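PDB 2ZWI: alpha-/beta-galactoside alpha-2,3-sialyltransferase from Photobacterium phosphoreum, which probably transfers sialic acid from a CMP-activated donor to the 3-hydroxyl of alpha- or beta-linked galactosides, and holds cytidine-5'-monophosphate in the crystal. Local coordinates for residues Tyr121-Ser124 against Arg125-Glu128; Asn349-Ile352 against Gln353-Glu357; Asn141-Ser144 against Ser145-Gly148. All coordinates share one frame; numbering follows the deposited sequence.

Interaction 1. Residues Tyr121-Ser124 against Arg125-Glu128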
# COMPACT_ATOMS: atom_id res chain seq x y z
N TYR A 121 9.46 9.15 8.97
CA TYR A 121 10.81 9.69 8.99
C TYR A 121 10.82 11.12 9.52
O TYR A 121 11.60 11.46 10.40
CB TYR A 121 11.46 9.64 7.60
CG TYR A 121 12.89 10.14 7.65
CD1 TYR A 121 13.92 9.28 8.01
CD2 TYR A 121 13.20 11.46 7.37
CE1 TYR A 121 15.23 9.72 8.09
CE2 TYR A 121 14.53 11.92 7.44
CZ TYR A 121 15.53 11.03 7.80
OH TYR A 121 16.85 11.44 7.88
N ASP A 122 9.93 11.95 8.98
CA ASP A 122 9.83 13.35 9.38
C ASP A 122 9.53 13.47 10.88
O ASP A 122 10.19 14.22 11.59
CB ASP A 122 8.78 14.08 8.54
CG ASP A 122 9.26 14.40 7.12
OD1 ASP A 122 10.48 14.51 6.90
OD2 ASP A 122 8.41 14.55 6.22
N PHE A 123 8.57 12.69 11.34
CA PHE A 123 8.19 12.65 12.75
C PHE A 123 9.36 12.23 13.64
O PHE A 123 9.52 12.77 14.74
CB PHE A 123 6.99 11.71 12.93
CG PHE A 123 6.43 11.68 14.32
CD1 PHE A 123 5.43 12.57 14.71
CD2 PHE A 123 6.88 10.73 15.24
CE1 PHE A 123 4.91 12.54 16.01
CE2 PHE A 123 6.37 10.69 16.53
CZ PHE A 123 5.38 11.60 16.92
N SER A 124 10.17 11.28 13.16
CA SER A 124 11.34 10.80 13.90
C SER A 124 12.44 11.85 14.06
O SER A 124 13.30 11.72 14.92
CB SER A 124 11.95 9.54 13.24
OG SER A 124 12.81 9.88 12.18
N ARG A 125 12.42 12.88 13.21
CA ARG A 125 13.40 13.99 13.30
C ARG A 125 13.06 14.94 14.44
O ARG A 125 13.94 15.70 14.90
CB ARG A 125 13.46 14.81 11.99
CG ARG A 125 13.85 14.04 10.71
CD ARG A 125 15.22 13.41 10.78
NE ARG A 125 15.13 12.08 11.37
CZ ARG A 125 16.15 11.25 11.56
NH1 ARG A 125 17.39 11.60 11.21
NH2 ARG A 125 15.93 10.06 12.11
N LEU A 126 11.81 14.92 14.89
CA LEU A 126 11.34 15.79 15.98
C LEU A 126 12.05 15.43 17.28
O LEU A 126 12.35 14.26 17.51
CB LEU A 126 9.83 15.66 16.16
CG LEU A 126 8.87 16.51 15.32
CD1 LEU A 126 8.87 16.12 13.86
CD2 LEU A 126 7.49 16.38 15.88
N PRO A 127 12.34 16.43 18.14
CA PRO A 127 12.90 15.99 19.41
C PRO A 127 11.90 15.13 20.18
O PRO A 127 10.69 15.26 19.99
CB PRO A 127 13.21 17.31 20.15
CG PRO A 127 12.39 18.35 19.46
CD PRO A 127 12.21 17.90 18.04
N GLU A 128 12.41 14.23 21.01
CA GLU A 128 11.58 13.25 21.71
C GLU A 128 10.42 13.88 22.49
O GLU A 128 9.29 13.40 22.42
CB GLU A 128 12.46 12.37 22.62
CG GLU A 128 11.68 11.40 23.51
CD GLU A 128 12.60 10.41 24.21
OE1 GLU A 128 12.86 10.61 25.40
OE2 GLU A 128 13.06 9.45 23.56
O HOH W 1 14.62 12.70 17.34

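Interaction 2. Residues Asn349-Ile352 against Gln353-Glu357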
# COMPACT_ATOMS: atom_id res chain seq x y z
N ASN A 349 16.47 14.31 2.16
CA ASN A 349 15.34 13.69 1.49
C ASN A 349 14.80 12.53 2.34
O ASN A 349 15.46 11.50 2.50
CB ASN A 349 15.74 13.25 0.08
CG ASN A 349 14.56 12.71 -0.73
OD1 ASN A 349 13.85 11.82 -0.29
ND2 ASN A 349 14.39 13.23 -1.94
N ALA A 350 13.60 12.74 2.89
CA ALA A 350 12.93 11.77 3.77
C ALA A 350 12.69 10.44 3.09
O ALA A 350 12.90 9.38 3.68
CB ALA A 350 11.60 12.33 4.26
N LEU A 351 12.22 10.50 1.84
CA LEU A 351 11.94 9.28 1.10
C LEU A 351 13.21 8.46 0.90
O LEU A 351 13.22 7.25 1.14
CB LEU A 351 11.24 9.60 -0.24
CG LEU A 351 10.86 8.39 -1.11
CD1 LEU A 351 9.69 7.56 -0.51
CD2 LEU A 351 10.55 8.82 -2.53
N ILE A 352 14.31 9.12 0.51
CA ILE A 352 15.58 8.43 0.32
C ILE A 352 16.07 7.84 1.65
O ILE A 352 16.43 6.66 1.71
CB ILE A 352 16.67 9.37 -0.26
CG1 ILE A 352 16.32 9.75 -1.71
CG2 ILE A 352 18.06 8.74 -0.14
CD1 ILE A 352 17.28 10.71 -2.39
N GLN A 353 16.08 8.65 2.70
CA GLN A 353 16.58 8.20 3.99
C GLN A 353 15.78 7.05 4.62
O GLN A 353 16.38 6.14 5.19
CB GLN A 353 16.76 9.36 4.98
CG GLN A 353 17.83 10.39 4.58
CD GLN A 353 19.20 9.77 4.32
OE1 GLN A 353 19.81 10.03 3.28
NE2 GLN A 353 19.67 8.95 5.24
N VAL A 354 14.45 7.08 4.54
CA VAL A 354 13.64 5.98 5.09
C VAL A 354 13.90 4.69 4.32
O VAL A 354 13.91 3.60 4.90
CB VAL A 354 12.10 6.22 5.04
CG1 VAL A 354 11.39 5.30 6.04
CG2 VAL A 354 11.76 7.63 5.36
N MET A 355 14.12 4.81 3.01
CA MET A 355 14.38 3.64 2.17
C MET A 355 15.76 3.05 2.46
O MET A 355 15.93 1.82 2.47
CB MET A 355 14.18 3.97 0.68
CG MET A 355 12.70 4.22 0.34
SD MET A 355 12.33 4.72 -1.36
CE MET A 355 12.26 3.12 -2.16
N ILE A 356 16.74 3.91 2.75
CA ILE A 356 18.05 3.42 3.20
C ILE A 356 17.94 2.72 4.56
O ILE A 356 18.43 1.59 4.72
CB ILE A 356 19.12 4.54 3.21
CG1 ILE A 356 19.53 4.89 1.78
CG2 ILE A 356 20.34 4.14 4.05
CD1 ILE A 356 20.25 6.26 1.65
N GLU A 357 17.28 3.37 5.52
CA GLU A 357 17.13 2.81 6.88
C GLU A 357 16.44 1.45 6.91
O GLU A 357 16.79 0.59 7.74
CB GLU A 357 16.39 3.79 7.80
CG GLU A 357 17.17 5.08 8.09
CD GLU A 357 18.53 4.81 8.72
OE1 GLU A 357 19.55 5.28 8.16
OE2 GLU A 357 18.58 4.11 9.75

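Interaction 3. Residues Asn141-Ser144 against Ser145-Gly148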
# COMPACT_ATOMS: atom_id res chain seq x y z
N ASN A 141 -7.66 14.79 19.59
CA ASN A 141 -7.77 15.13 18.16
C ASN A 141 -8.75 14.20 17.46
O ASN A 141 -9.66 14.64 16.74
CB ASN A 141 -6.42 14.97 17.43
CG ASN A 141 -5.40 16.05 17.75
OD1 ASN A 141 -5.71 17.10 18.32
ND2 ASN A 141 -4.14 15.78 17.36
N ILE A 142 -8.53 12.90 17.65
CA ILE A 142 -9.32 11.86 16.99
C ILE A 142 -10.76 11.86 17.51
O ILE A 142 -11.71 11.80 16.73
CB ILE A 142 -8.69 10.45 17.18
CG1 ILE A 142 -7.29 10.39 16.54
CG2 ILE A 142 -9.61 9.33 16.65
CD1 ILE A 142 -6.42 9.32 17.13
N GLN A 143 -10.92 11.93 18.83
CA GLN A 143 -12.24 11.98 19.43
C GLN A 143 -13.03 13.20 18.95
O GLN A 143 -14.20 13.07 18.61
CB GLN A 143 -12.16 11.91 20.95
CG GLN A 143 -13.51 11.68 21.64
CD GLN A 143 -14.17 10.35 21.27
OE1 GLN A 143 -13.61 9.28 21.52
NE2 GLN A 143 -15.36 10.42 20.70
N SER A 144 -12.39 14.37 18.90
CA SER A 144 -13.02 15.60 18.39
C SER A 144 -13.50 15.49 16.95
O SER A 144 -14.58 15.99 16.61
CB SER A 144 -12.09 16.81 18.51
OG SER A 144 -11.67 17.02 19.84
N SER A 145 -12.70 14.85 16.10
CA SER A 145 -13.09 14.51 14.73
C SER A 145 -14.30 13.60 14.66
O SER A 145 -15.18 13.78 13.82
CB SER A 145 -11.92 13.85 13.99
OG SER A 145 -10.90 14.80 13.74
N ILE A 146 -14.33 12.60 15.55
CA ILE A 146 -15.43 11.64 15.61
C ILE A 146 -16.70 12.29 16.17
O ILE A 146 -17.81 12.01 15.72
CB ILE A 146 -15.05 10.38 16.43
CG1 ILE A 146 -14.01 9.54 15.66
CG2 ILE A 146 -16.29 9.57 16.80
CD1 ILE A 146 -13.34 8.45 16.50
N ASN A 147 -16.51 13.17 17.15
CA ASN A 147 -17.59 13.97 17.72
C ASN A 147 -18.12 15.00 16.74
O ASN A 147 -19.29 15.38 16.81
CB ASN A 147 -17.13 14.68 19.00
CG ASN A 147 -16.87 13.72 20.15
OD1 ASN A 147 -16.16 14.05 21.10
ND2 ASN A 147 -17.44 12.52 20.06
N GLY A 148 -17.25 15.46 15.84
CA GLY A 148 -17.63 16.41 14.78
C GLY A 148 -17.32 17.85 15.11
O GLY A 148 -17.95 18.76 14.56

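Interaction 1. Residues Tyr121-Ser124 against Arg125-Glu128
R125 folds back over the last turn of helix 114-125 and lays its guanidinium group flat on one face of the Y121 ring. The two planes are 19° apart and their centres 4.3 Å, an offset cation-pi stack in which R125 CZ stands 34° off the ring normal. NE sits above the rim of the ring, and R125 CD packs 3.7 Å from Y121 CE2. Bends at chi2 and chi3 bring the guanidinium over the ring. Although Y121 OH and R125 NH1 are 3.4 Å apart, their angle is too poor for a hydrogen bond, so the ring engages R125 through its face.

Side-chain hydrogen bonds fix the edge of the same guanidinium. NE and NH2 of R125 both donate to S124 OG, at 3.3 and 3.1 Å, and the hydroxyl oxygen lies close to the guanidinium plane. S124 OG in turn donates to Y121 O at 2.7 Å; a chi1 of 83° tucks the hydroxyl between the serine's own N and C, where it can serve both partners.

Among backbone bonds, R125 N donates to D122 O and L126 N to F123 O, each at 3.1 Å and each reaching three residues back, while R125 N makes a further weak bond to Y121 O, four back. A water donates to both S124 O and L126 O, bridging the exit toward P127, the N-cap of helix 128-147. The other neighbours of R125 include L182 and P183, and Y121 also packs on helix 350-357.

With one face on an aromatic ring and one edge on a hydroxyl that is itself anchored, the arginine is restrained in rotation as well as in place, and its positive charge is probably stabilised by the pi face of Y121.

Interaction 2. Residues Asn349-Ile352 against Gln353-Glu357
N349 and Q353 begin a regular run of alpha-helical bonds: Q353 N donates to N349 O and V354 N to A350 O, both at 2.9 Å, followed by M355 N to L351 O and I356 N to I352 O. N349 is the N-cap of helix 350-357, and its side chain turns back over the first turn, where OD1 accepts I352 N at 2.9 Å from above the amide carbonyl plane. Its ND2 is hydrogen-bonded to S342 OG, which helps fix the amide's rotation.

In each of two apolar pairs the side chains lie alongside each other and point the same way. M355 brings SD to 4.0 Å from both CG and CD1 of L351, its chain bent only at chi3 (84°). I356 reaches back with CD1 to 3.8 Å from CG2 of I352. L351 and M355 also touch Y340 and F327, and the L351 side chain comes within about 7 Å of the bound cytidine-5'-monophosphate.

Dispersion does the work between the side chains, whereas the cap takes up the N-H of I352 in the first turn; the L351-M355 edge probably forms part of an apolar layer near the nucleotide pocket, M355 lying about 6 Å from S323 between side chains.

Interaction 3. Residues Asn141-Ser144 against Ser145-Gly148
I146 leans back along helix 128-147 onto I142, one turn earlier. Its CB stands 3.6 Å from the carbonyl oxygens of both I142 and Q143, and CG1 runs on past I142 O at 3.4 Å. The CG2 branch, set anti to the backbone N, meets the amide end of Q143, with NE2 4.1 Å away. At the tip, CD1 touches I142 CG2 at 3.8 Å, the two isoleucines lying alongside each other and pointing the same way. Beyond this pair, I146 packs against V90 and I93 of helix 86-98, and I142 against F162; these branches are buried.

The backbone beneath is regular: I146 N donates to I142 O and N147 N to Q143 O, the latter at 2.7 Å. Serine hydroxyls are paired along the same turn, S144 OG hydrogen-bonded to D140 O and S145 OG to Q150 NE2. G148 N donates to S144 O at 2.8 Å. G148 has a positive phi of 98°, which would crowd a beta carbon against the preceding carbonyl, and it is the C-prime residue of the Schellman motif that terminates helix 128-147, pairing T149 N with S144 O and G148 N with S145 O.

Overall arrangement
Interactions 1 and 2 belong to one interface: Y121 of helix 114-125 packs on A350, Q353 and V354 of helix 350-357, and D122 also touches A350. Interaction 3 stands apart, about 10 Å from interaction 1 at the nearest atoms, although helices 114-125 and 128-147 follow each other in the chain. The most buried is interaction 2, closest to the nucleotide. Interactions 2 and 3 share aliphatic pairs one turn apart, whereas interaction 1, partly exposed like interaction 3, is built on a stacked arginine. Within this GT-B-type protein, one helix is thus capped by asparagine at its start, another ends in a Schellman motif, and a third carries the stacked arginine at its end.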